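Local coordinates for uncharacterized protein (Bacteroides eggerthii DSM 20697, PDB 4ECO), which is of unknown function but, as a leucine-rich repeat protein, probably serves as a scaffold for binding other proteins, at residues 30-35 / 81-86; 99-104 / 197-202; 216-221 / 257-262; 277-282 / 309-314. All coordinates share one frame; numbering follows the deposited sequence.

Contact 1: 30-35 / 81-86; sequences KDYLAL and GRVTGL
At the edge of the Arg-82 guanidinium, and in its plane, lies OD2 of Asp-31, while OD1 of the same carboxylate sits 27° out of that plane; the edge of the Tyr-32 ring is met by Val-83 CG2. Arg-82 grips Asp-31 side-on with two nitrogens: NE reaches OD2 at 3.0 Å in a nearly straight bond (173°), and NH2 reaches OD1, on its syn lone pair, at 3.0 Å. The two side chains cross at about a right angle, their planes 52° apart. OD2 also accepts from Val-83 N at 3.2 Å, the two donors coming from opposite faces of the carboxylate. A water bridges OD2 to Val-83 O. Nearby, Tyr-32 OH makes a weak bond to Gly-81 O. Leu-35 CD1 and Val-83 CG2 meet tip to tip at 3.8 Å, and Leu-35 CD2 reaches Leu-86 CD2 at 4.2 Å, which packs helix 27-41 against strand 83-87 from Val-83 to Leu-86 within the leucine-rich repeat region. Gln-103 NE2 binds OD1 as well. With both oxygens of a buried carboxylate held by an arginine and by N-H donors, Asp-31 is probably ionised, and its charge is likely to be balanced locally by Arg-82.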
# COMPACT_ATOMS: atom_id res chain seq x y z
N LYS A 30 -15.98 -40.47 -8.10
CA LYS A 30 -15.96 -39.81 -9.41
C LYS A 30 -15.05 -38.55 -9.37
O LYS A 30 -14.31 -38.30 -10.34
CB LYS A 30 -17.39 -39.46 -9.86
CG LYS A 30 -18.24 -40.71 -10.20
CD LYS A 30 -19.78 -40.51 -10.22
CE LYS A 30 -20.36 -39.90 -11.50
NZ LYS A 30 -20.48 -38.41 -11.46
N ASP A 31 -15.04 -37.84 -8.20
CA ASP A 31 -14.23 -36.65 -7.92
C ASP A 31 -12.76 -36.95 -7.95
O ASP A 31 -11.97 -36.12 -8.37
CB ASP A 31 -14.56 -36.06 -6.53
CG ASP A 31 -15.79 -35.18 -6.42
OD1 ASP A 31 -16.57 -35.10 -7.41
OD2 ASP A 31 -16.00 -34.60 -5.33
N TYR A 32 -12.40 -38.12 -7.40
CA TYR A 32 -11.03 -38.59 -7.29
C TYR A 32 -10.50 -39.00 -8.67
O TYR A 32 -9.32 -38.78 -8.97
CB TYR A 32 -10.94 -39.74 -6.29
CG TYR A 32 -11.35 -39.43 -4.86
CD1 TYR A 32 -11.48 -38.11 -4.41
CD2 TYR A 32 -11.54 -40.45 -3.94
CE1 TYR A 32 -11.88 -37.84 -3.10
CE2 TYR A 32 -11.90 -40.19 -2.62
CZ TYR A 32 -12.07 -38.88 -2.20
OH TYR A 32 -12.39 -38.65 -0.89
N LEU A 33 -11.37 -39.56 -9.53
CA LEU A 33 -10.96 -39.90 -10.89
C LEU A 33 -10.71 -38.61 -11.67
O LEU A 33 -9.81 -38.58 -12.53
CB LEU A 33 -12.00 -40.78 -11.58
CG LEU A 33 -12.36 -42.07 -10.86
CD1 LEU A 33 -13.56 -42.73 -11.48
CD2 LEU A 33 -11.18 -43.04 -10.80
N ALA A 34 -11.46 -37.52 -11.32
CA ALA A 34 -11.29 -36.18 -11.88
C ALA A 34 -9.96 -35.59 -11.39
O ALA A 34 -9.18 -35.12 -12.22
CB ALA A 34 -12.46 -35.28 -11.49
N LEU A 35 -9.66 -35.70 -10.07
CA LEU A 35 -8.39 -35.24 -9.50
C LEU A 35 -7.20 -35.86 -10.22
O LEU A 35 -6.29 -35.13 -10.61
CB LEU A 35 -8.28 -35.56 -8.00
CG LEU A 35 -9.04 -34.67 -7.04
CD1 LEU A 35 -8.77 -35.08 -5.62
CD2 LEU A 35 -8.70 -33.20 -7.23
N GLY A 81 -16.51 -36.95 1.80
CA GLY A 81 -15.31 -37.18 1.00
C GLY A 81 -15.29 -36.46 -0.33
O GLY A 81 -14.50 -36.82 -1.21
N ARG A 82 -16.16 -35.44 -0.51
CA ARG A 82 -16.19 -34.70 -1.77
C ARG A 82 -15.23 -33.53 -1.67
O ARG A 82 -15.04 -32.97 -0.58
CB ARG A 82 -17.60 -34.27 -2.16
CG ARG A 82 -18.34 -35.47 -2.75
CD ARG A 82 -19.46 -35.10 -3.68
NE ARG A 82 -18.98 -34.62 -4.98
CZ ARG A 82 -19.78 -34.28 -5.98
NH1 ARG A 82 -21.10 -34.37 -5.85
NH2 ARG A 82 -19.27 -33.85 -7.13
N VAL A 83 -14.57 -33.20 -2.81
CA VAL A 83 -13.56 -32.15 -2.95
C VAL A 83 -14.23 -30.79 -2.80
O VAL A 83 -15.11 -30.47 -3.59
CB VAL A 83 -12.77 -32.25 -4.28
CG1 VAL A 83 -11.74 -31.12 -4.39
CG2 VAL A 83 -12.09 -33.60 -4.43
N THR A 84 -13.80 -29.99 -1.80
CA THR A 84 -14.40 -28.67 -1.56
C THR A 84 -13.37 -27.56 -1.84
O THR A 84 -13.76 -26.40 -1.98
CB THR A 84 -14.98 -28.57 -0.14
OG1 THR A 84 -13.95 -28.59 0.85
CG2 THR A 84 -16.02 -29.63 0.14
N GLY A 85 -12.11 -27.93 -2.00
CA GLY A 85 -11.04 -26.98 -2.28
C GLY A 85 -9.91 -27.62 -3.04
O GLY A 85 -9.60 -28.79 -2.84
N LEU A 86 -9.31 -26.87 -3.94
CA LEU A 86 -8.24 -27.39 -4.79
C LEU A 86 -7.29 -26.25 -5.13
O LEU A 86 -7.69 -25.25 -5.75
CB LEU A 86 -8.83 -28.06 -6.06
CG LEU A 86 -7.94 -28.31 -7.28
CD1 LEU A 86 -6.70 -29.05 -6.92
CD2 LEU A 86 -8.68 -29.11 -8.33
O HOH W 1 -16.37 -31.93 -5.33

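Contact 2: 99-104 / 197-202; sequences DAIGQL and FVSKAV
Asp-99 and Ser-199 join two 3-10 segments of the repeat region, 99-103 and 200-202, and Ser-199 opens the second of them with an ST turn. The polar part of the contact is two hydrogen bonds sharing one hydroxyl. Ser-199 OG donates to Asp-99 OD1 at 2.7 Å, meeting that oxygen on its anti side and 19° out of the carboxylate plane. The same OG accepts from Ala-201 N at 3.1 Å, with a fairly straight N-H (158°). OG stands anti to the backbone N of Ser-199 (chi1 172°), a setting compatible with both bonds. Asp-99 is further held from outside the pair: Glu-228 N donates to OD1, while Asn-229 N and Ser-232 OG bind OD2, so two backbone amides and a hydroxyl from residues 228-232, which precede helix 233-238, hold the carboxylate that receives the serine. An alanine in place of Ser-199 would probably leave Asp-99 OD1 without its hydroxyl donor and Ala-201 N without the acceptor that closes the turn.

The apolar part is compact. Ile-101 CG2 packs on Ala-201 CB at 3.7 Å, with Ser-199 CB at 4.2 Å and Val-202 CG2 at 4.5 Å beside it. The backbones come nearest at Gly-102 and Ala-201, where the CA atoms are 4.8 Å apart. The Ala-201 methyl also touches backbone of the other segment, Ala-201 CB lying 3.5 Å from Asp-99 O.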
# COMPACT_ATOMS: atom_id res chain seq x y z
N ASP A 99 -11.64 -30.93 -18.89
CA ASP A 99 -13.08 -30.79 -18.67
C ASP A 99 -13.53 -31.57 -17.44
O ASP A 99 -14.63 -31.34 -16.96
CB ASP A 99 -13.85 -31.27 -19.92
CG ASP A 99 -13.37 -30.62 -21.21
OD1 ASP A 99 -13.30 -29.37 -21.26
OD2 ASP A 99 -12.98 -31.35 -22.12
N ALA A 100 -12.65 -32.45 -16.93
CA ALA A 100 -12.87 -33.27 -15.73
C ALA A 100 -13.09 -32.39 -14.47
O ALA A 100 -13.72 -32.85 -13.51
CB ALA A 100 -11.67 -34.20 -15.51
N ILE A 101 -12.63 -31.12 -14.51
CA ILE A 101 -12.74 -30.16 -13.43
C ILE A 101 -14.23 -29.97 -13.03
O ILE A 101 -14.51 -29.86 -11.84
CB ILE A 101 -12.03 -28.81 -13.80
CG1 ILE A 101 -11.89 -27.85 -12.61
CG2 ILE A 101 -12.59 -28.11 -15.03
CD1 ILE A 101 -10.56 -27.93 -11.91
N GLY A 102 -15.13 -30.03 -14.02
CA GLY A 102 -16.58 -29.88 -13.86
C GLY A 102 -17.28 -30.91 -12.99
O GLY A 102 -18.41 -30.70 -12.57
N GLN A 103 -16.59 -32.01 -12.67
CA GLN A 103 -17.07 -33.08 -11.80
C GLN A 103 -17.11 -32.62 -10.33
O GLN A 103 -18.03 -33.00 -9.59
CB GLN A 103 -16.17 -34.34 -11.96
CG GLN A 103 -16.43 -35.50 -11.00
CD GLN A 103 -17.88 -35.91 -10.87
OE1 GLN A 103 -18.63 -36.02 -11.86
NE2 GLN A 103 -18.29 -36.13 -9.64
N LEU A 104 -16.12 -31.81 -9.94
CA LEU A 104 -15.91 -31.31 -8.58
C LEU A 104 -16.90 -30.21 -8.27
O LEU A 104 -16.50 -29.08 -8.04
CB LEU A 104 -14.46 -30.78 -8.44
CG LEU A 104 -13.32 -31.67 -8.90
CD1 LEU A 104 -12.00 -31.03 -8.57
CD2 LEU A 104 -13.39 -33.03 -8.26
N PHE A 197 -4.17 -23.57 -20.89
CA PHE A 197 -5.59 -23.64 -21.17
C PHE A 197 -6.37 -23.94 -19.89
O PHE A 197 -5.89 -24.68 -19.02
CB PHE A 197 -5.83 -24.76 -22.23
CG PHE A 197 -7.18 -24.76 -22.89
CD1 PHE A 197 -8.26 -25.39 -22.30
CD2 PHE A 197 -7.37 -24.14 -24.12
CE1 PHE A 197 -9.52 -25.35 -22.88
CE2 PHE A 197 -8.63 -24.11 -24.71
CZ PHE A 197 -9.70 -24.73 -24.10
N VAL A 198 -7.58 -23.36 -19.77
CA VAL A 198 -8.51 -23.61 -18.66
C VAL A 198 -9.85 -23.89 -19.30
O VAL A 198 -10.36 -23.06 -20.07
CB VAL A 198 -8.60 -22.52 -17.55
CG1 VAL A 198 -9.39 -23.05 -16.36
CG2 VAL A 198 -7.23 -22.07 -17.09
N SER A 199 -10.40 -25.07 -18.99
CA SER A 199 -11.67 -25.58 -19.50
C SER A 199 -12.88 -24.70 -19.12
O SER A 199 -12.97 -24.13 -18.02
CB SER A 199 -11.89 -27.00 -18.97
OG SER A 199 -13.17 -27.52 -19.26
N LYS A 200 -13.83 -24.63 -20.05
CA LYS A 200 -15.14 -24.01 -19.98
C LYS A 200 -15.93 -24.55 -18.78
O LYS A 200 -16.74 -23.83 -18.19
CB LYS A 200 -15.85 -24.40 -21.29
CG LYS A 200 -17.17 -23.73 -21.62
CD LYS A 200 -17.69 -24.27 -22.95
CE LYS A 200 -19.06 -23.74 -23.27
NZ LYS A 200 -19.56 -24.19 -24.61
N ALA A 201 -15.65 -25.84 -18.41
CA ALA A 201 -16.29 -26.67 -17.38
C ALA A 201 -16.41 -26.01 -16.01
O ALA A 201 -17.27 -26.44 -15.25
CB ALA A 201 -15.54 -27.99 -17.23
N VAL A 202 -15.60 -24.96 -15.71
CA VAL A 202 -15.62 -24.21 -14.45
C VAL A 202 -17.09 -23.66 -14.18
O VAL A 202 -17.51 -23.60 -13.02
CB VAL A 202 -14.54 -23.09 -14.49
CG1 VAL A 202 -14.61 -22.17 -13.27
CG2 VAL A 202 -13.15 -23.71 -14.58

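Contact 3: 216-221 / 257-262; sequences SPFVAE and YNCPNL
Phe-218 CG stands between its backbone N and carbonyl carbon (chi1 43°), and Cys-259 SG lies anti to its carbonyl carbon (chi1 -63°); ring and sulfur meet with CE1 3.5 Å from SG. This sulfur-aromatic contact joins two loops that follow strands 210-214 and 253-257 of the leucine-rich repeat region. The sulfur approaches obliquely, 4.6 Å from the ring centroid of Phe-218 and 64° off its normal. One face of the ring is covered by Ser-216 CB, over its centre, while Ile-195 and Val-198 of strand 194-198 also pack on Phe-218.

A type I beta turn from Cys-259 to Leu-262 presents the second set of groups. Within it, Asn-261 ND2 donates to Pro-217 O at 2.8 Å in a fairly straight bond, the acceptor lying close to the amide plane. A water ties the loops together: it donates to the carbonyl oxygens of Ser-216 and Phe-218 and accepts from Asn-261 N, giving three backbone groups one shared partner. At the end of the turn, Leu-262 extends its CD2 to the start of the 3-10 segment at Ala-220, where it lies 4.0 Å from Ala-220 CB and 3.5 Å from Ala-220 N.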
# COMPACT_ATOMS: atom_id res chain seq x y z
N SER A 216 0.78 -17.46 -15.23
CA SER A 216 0.49 -18.44 -16.28
C SER A 216 0.74 -17.89 -17.66
O SER A 216 0.50 -16.70 -17.90
CB SER A 216 -0.97 -18.91 -16.19
OG SER A 216 -1.18 -19.86 -15.17
N PRO A 217 1.16 -18.73 -18.62
CA PRO A 217 1.45 -18.22 -19.97
C PRO A 217 0.26 -18.25 -20.92
O PRO A 217 0.44 -17.96 -22.11
CB PRO A 217 2.53 -19.17 -20.47
CG PRO A 217 2.28 -20.45 -19.76
CD PRO A 217 1.53 -20.16 -18.50
N PHE A 218 -0.95 -18.60 -20.42
CA PHE A 218 -2.11 -18.71 -21.30
C PHE A 218 -2.55 -17.35 -21.86
O PHE A 218 -2.19 -16.30 -21.34
CB PHE A 218 -3.31 -19.41 -20.62
CG PHE A 218 -3.64 -19.03 -19.19
CD1 PHE A 218 -3.65 -17.69 -18.79
CD2 PHE A 218 -4.05 -19.99 -18.28
CE1 PHE A 218 -4.02 -17.34 -17.49
CE2 PHE A 218 -4.41 -19.63 -16.97
CZ PHE A 218 -4.39 -18.30 -16.59
N VAL A 219 -3.31 -17.41 -22.96
CA VAL A 219 -3.89 -16.25 -23.66
C VAL A 219 -5.34 -16.12 -23.19
O VAL A 219 -5.94 -17.12 -22.78
CB VAL A 219 -3.75 -16.34 -25.21
CG1 VAL A 219 -2.29 -16.19 -25.63
CG2 VAL A 219 -4.34 -17.64 -25.76
N ALA A 220 -5.89 -14.90 -23.23
CA ALA A 220 -7.24 -14.55 -22.74
C ALA A 220 -8.35 -15.47 -23.26
O ALA A 220 -9.20 -15.89 -22.47
CB ALA A 220 -7.56 -13.13 -23.12
N GLU A 221 -8.32 -15.83 -24.56
CA GLU A 221 -9.33 -16.66 -25.22
C GLU A 221 -9.28 -18.14 -24.77
O GLU A 221 -10.21 -18.90 -25.09
CB GLU A 221 -9.23 -16.57 -26.77
CG GLU A 221 -7.87 -16.91 -27.39
CD GLU A 221 -6.82 -15.81 -27.48
OE1 GLU A 221 -6.97 -14.77 -26.80
OE2 GLU A 221 -5.84 -16.01 -28.22
N TYR A 257 -3.81 -12.77 -12.13
CA TYR A 257 -2.62 -11.99 -11.79
C TYR A 257 -1.39 -12.42 -12.54
O TYR A 257 -1.09 -13.61 -12.61
CB TYR A 257 -2.38 -12.14 -10.27
CG TYR A 257 -1.09 -11.56 -9.74
CD1 TYR A 257 -1.03 -10.24 -9.29
CD2 TYR A 257 0.04 -12.35 -9.56
CE1 TYR A 257 0.13 -9.72 -8.73
CE2 TYR A 257 1.22 -11.83 -9.03
CZ TYR A 257 1.26 -10.52 -8.60
OH TYR A 257 2.41 -10.00 -8.05
N ASN A 258 -0.62 -11.43 -13.01
CA ASN A 258 0.66 -11.59 -13.68
C ASN A 258 0.61 -12.70 -14.74
O ASN A 258 1.30 -13.72 -14.60
CB ASN A 258 1.75 -11.86 -12.64
CG ASN A 258 3.16 -11.81 -13.13
OD1 ASN A 258 3.47 -11.18 -14.15
ND2 ASN A 258 4.04 -12.48 -12.43
N CYS A 259 -0.23 -12.53 -15.78
CA CYS A 259 -0.29 -13.47 -16.89
C CYS A 259 0.21 -12.70 -18.12
O CYS A 259 -0.53 -11.91 -18.73
CB CYS A 259 -1.69 -14.06 -17.05
SG CYS A 259 -2.26 -15.03 -15.62
N PRO A 260 1.55 -12.80 -18.38
CA PRO A 260 2.19 -11.95 -19.39
C PRO A 260 1.70 -12.09 -20.82
O PRO A 260 1.91 -11.14 -21.60
CB PRO A 260 3.66 -12.38 -19.33
CG PRO A 260 3.64 -13.72 -18.74
CD PRO A 260 2.56 -13.64 -17.71
N ASN A 261 1.03 -13.19 -21.18
CA ASN A 261 0.59 -13.34 -22.55
C ASN A 261 -0.88 -12.88 -22.74
O ASN A 261 -1.42 -12.96 -23.86
CB ASN A 261 0.81 -14.76 -23.05
CG ASN A 261 2.29 -15.11 -23.03
OD1 ASN A 261 3.16 -14.31 -23.43
ND2 ASN A 261 2.61 -16.29 -22.50
N LEU A 262 -1.48 -12.27 -21.70
CA LEU A 262 -2.80 -11.66 -21.82
C LEU A 262 -2.67 -10.37 -22.62
O LEU A 262 -1.76 -9.59 -22.36
CB LEU A 262 -3.44 -11.37 -20.44
CG LEU A 262 -3.84 -12.54 -19.55
CD1 LEU A 262 -4.50 -12.05 -18.31
CD2 LEU A 262 -4.79 -13.51 -20.23
O HOH W 2 -0.36 -15.18 -19.83

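Contact 4: 277-282 / 309-314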
# COMPACT_ATOMS: atom_id res chain seq x y z
N LEU A 277 -14.46 -8.99 -5.28
CA LEU A 277 -13.02 -8.70 -5.37
C LEU A 277 -12.51 -9.10 -6.77
O LEU A 277 -12.80 -10.21 -7.26
CB LEU A 277 -12.24 -9.42 -4.24
CG LEU A 277 -10.71 -9.25 -4.16
CD1 LEU A 277 -10.23 -9.43 -2.73
CD2 LEU A 277 -9.96 -10.21 -5.12
N ILE A 278 -11.72 -8.22 -7.39
CA ILE A 278 -11.11 -8.52 -8.68
C ILE A 278 -9.64 -8.08 -8.63
O ILE A 278 -9.36 -6.90 -8.44
CB ILE A 278 -11.85 -7.97 -9.92
CG1 ILE A 278 -11.13 -8.43 -11.22
CG2 ILE A 278 -12.08 -6.45 -9.86
CD1 ILE A 278 -11.85 -8.24 -12.47
N ASN A 279 -8.73 -9.03 -8.76
CA ASN A 279 -7.30 -8.74 -8.80
C ASN A 279 -6.81 -9.03 -10.22
O ASN A 279 -6.78 -10.18 -10.66
CB ASN A 279 -6.56 -9.57 -7.74
CG ASN A 279 -5.13 -9.15 -7.50
OD1 ASN A 279 -4.39 -8.77 -8.41
ND2 ASN A 279 -4.71 -9.21 -6.25
N VAL A 280 -6.49 -7.97 -10.96
CA VAL A 280 -6.03 -8.08 -12.35
C VAL A 280 -4.69 -7.34 -12.47
O VAL A 280 -4.37 -6.76 -13.52
CB VAL A 280 -7.08 -7.61 -13.41
CG1 VAL A 280 -8.19 -8.65 -13.59
CG2 VAL A 280 -7.66 -6.23 -13.06
N ALA A 281 -3.89 -7.39 -11.39
CA ALA A 281 -2.59 -6.74 -11.34
C ALA A 281 -1.53 -7.51 -12.17
O ALA A 281 -1.67 -8.72 -12.39
CB ALA A 281 -2.14 -6.62 -9.90
N CYS A 282 -0.48 -6.80 -12.63
CA CYS A 282 0.69 -7.28 -13.38
C CYS A 282 0.37 -7.80 -14.76
O CYS A 282 1.19 -8.56 -15.29
CB CYS A 282 1.48 -8.35 -12.62
SG CYS A 282 2.22 -7.80 -11.07
N ILE A 309 -13.76 -4.38 -4.44
CA ILE A 309 -12.29 -4.26 -4.37
C ILE A 309 -11.70 -4.44 -5.76
O ILE A 309 -12.01 -5.42 -6.42
CB ILE A 309 -11.67 -5.28 -3.37
CG1 ILE A 309 -12.40 -5.27 -2.00
CG2 ILE A 309 -10.16 -5.07 -3.21
CD1 ILE A 309 -12.24 -6.52 -1.18
N ILE A 310 -10.83 -3.52 -6.17
CA ILE A 310 -10.11 -3.58 -7.44
C ILE A 310 -8.60 -3.46 -7.19
O ILE A 310 -8.13 -2.45 -6.65
CB ILE A 310 -10.59 -2.48 -8.46
CG1 ILE A 310 -12.10 -2.61 -8.79
CG2 ILE A 310 -9.74 -2.54 -9.74
CD1 ILE A 310 -12.69 -1.55 -9.72
N TYR A 311 -7.85 -4.50 -7.55
CA TYR A 311 -6.39 -4.48 -7.52
C TYR A 311 -5.97 -4.40 -8.98
O TYR A 311 -6.15 -5.38 -9.71
CB TYR A 311 -5.78 -5.70 -6.78
CG TYR A 311 -6.10 -5.81 -5.30
CD1 TYR A 311 -5.59 -4.89 -4.38
CD2 TYR A 311 -6.85 -6.88 -4.81
CE1 TYR A 311 -5.87 -5.00 -3.02
CE2 TYR A 311 -7.10 -7.02 -3.45
CZ TYR A 311 -6.61 -6.08 -2.55
OH TYR A 311 -6.84 -6.21 -1.20
N ILE A 312 -5.54 -3.21 -9.45
CA ILE A 312 -5.22 -3.07 -10.88
C ILE A 312 -3.82 -2.41 -11.06
O ILE A 312 -3.50 -1.89 -12.14
CB ILE A 312 -6.38 -2.34 -11.65
CG1 ILE A 312 -6.24 -2.48 -13.18
CG2 ILE A 312 -6.61 -0.89 -11.18
CD1 ILE A 312 -7.54 -2.56 -13.94
N GLY A 313 -2.98 -2.52 -10.02
CA GLY A 313 -1.61 -2.01 -10.06
C GLY A 313 -0.71 -2.78 -11.02
O GLY A 313 -1.08 -3.86 -11.49
N TYR A 314 0.50 -2.24 -11.30
CA TYR A 314 1.49 -2.83 -12.21
C TYR A 314 0.86 -3.11 -13.62
O TYR A 314 0.97 -4.19 -14.17
CB TYR A 314 2.12 -4.11 -11.63
CG TYR A 314 2.92 -3.89 -10.37
CD1 TYR A 314 4.27 -3.55 -10.42
CD2 TYR A 314 2.35 -4.09 -9.11
CE1 TYR A 314 5.02 -3.37 -9.26
CE2 TYR A 314 3.09 -3.89 -7.94
CZ TYR A 314 4.43 -3.55 -8.03
OH TYR A 314 5.18 -3.40 -6.90
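Strands 277-279 and 309-311 run parallel, 3° and 4.9 Å apart between axes, bonded from Ile-278 N to Ile-309 O, from Tyr-311 N to Ile-278 O (3.0 Å) and from Val-280 N to Tyr-311 O (2.9 Å). The pairing carries on past the strands, where Cys-282 N donates to Gly-313 O. On the face bearing Leu-277, Asn-279 and Tyr-311, Leu-277 CD1 lies at the edge of the Tyr-311 ring, 4.0 Å from CE2, and Ile-309 CG2 covers one face off-centre. The Asn-279 amide crosses this ring obliquely, planes 42° apart, with ND2 3.5 Å from Tyr-311 CD2, and its OD1 takes a weak bond from Ala-281 N. An alanine at Asn-279 would probably leave Ala-281 N without that acceptor and uncover part of Tyr-311 where the amide now lies. On the other face Ile-278 and Ile-310 lie side by side (CG2 to CG1 4.0 Å). Past the strand ends, Val-280 and Ile-312 also lie side by side, and Cys-282 SG meets the Tyr-314 ring obliquely, 40° off its normal. Neighbouring parallel strands stacked in this register, with helix 288-300 between them in the chain, are characteristic of successive turns of a leucine-rich repeat solenoid.

Overall arrangement
All four contacts are largely buried, but contact 3 alone has an exposed touching residue, Asn-261, and contact 4 lies nearest the centre of the chain. Contacts 1 and 4 both involve strands of the repeat region: contact 1 packs a helix against one by charge and a few methyls, whereas contact 4 pairs two by backbone bonds. Among 3-10 segments, loops and turns, contact 2 is joined by a serine-to-aspartate hydrogen bond and a small apolar patch, contact 3 by an asparagine-to-carbonyl bond, a bridging water and a sulfur-aromatic contact. Neighbours touch in sequence: Gln-103 reaches Lys-30 and Asp-31 of contact 1, Val-198 meets Phe-218 between contacts 2 and 3, and Asn-258 N approaches Ala-281 O between contacts 3 and 4.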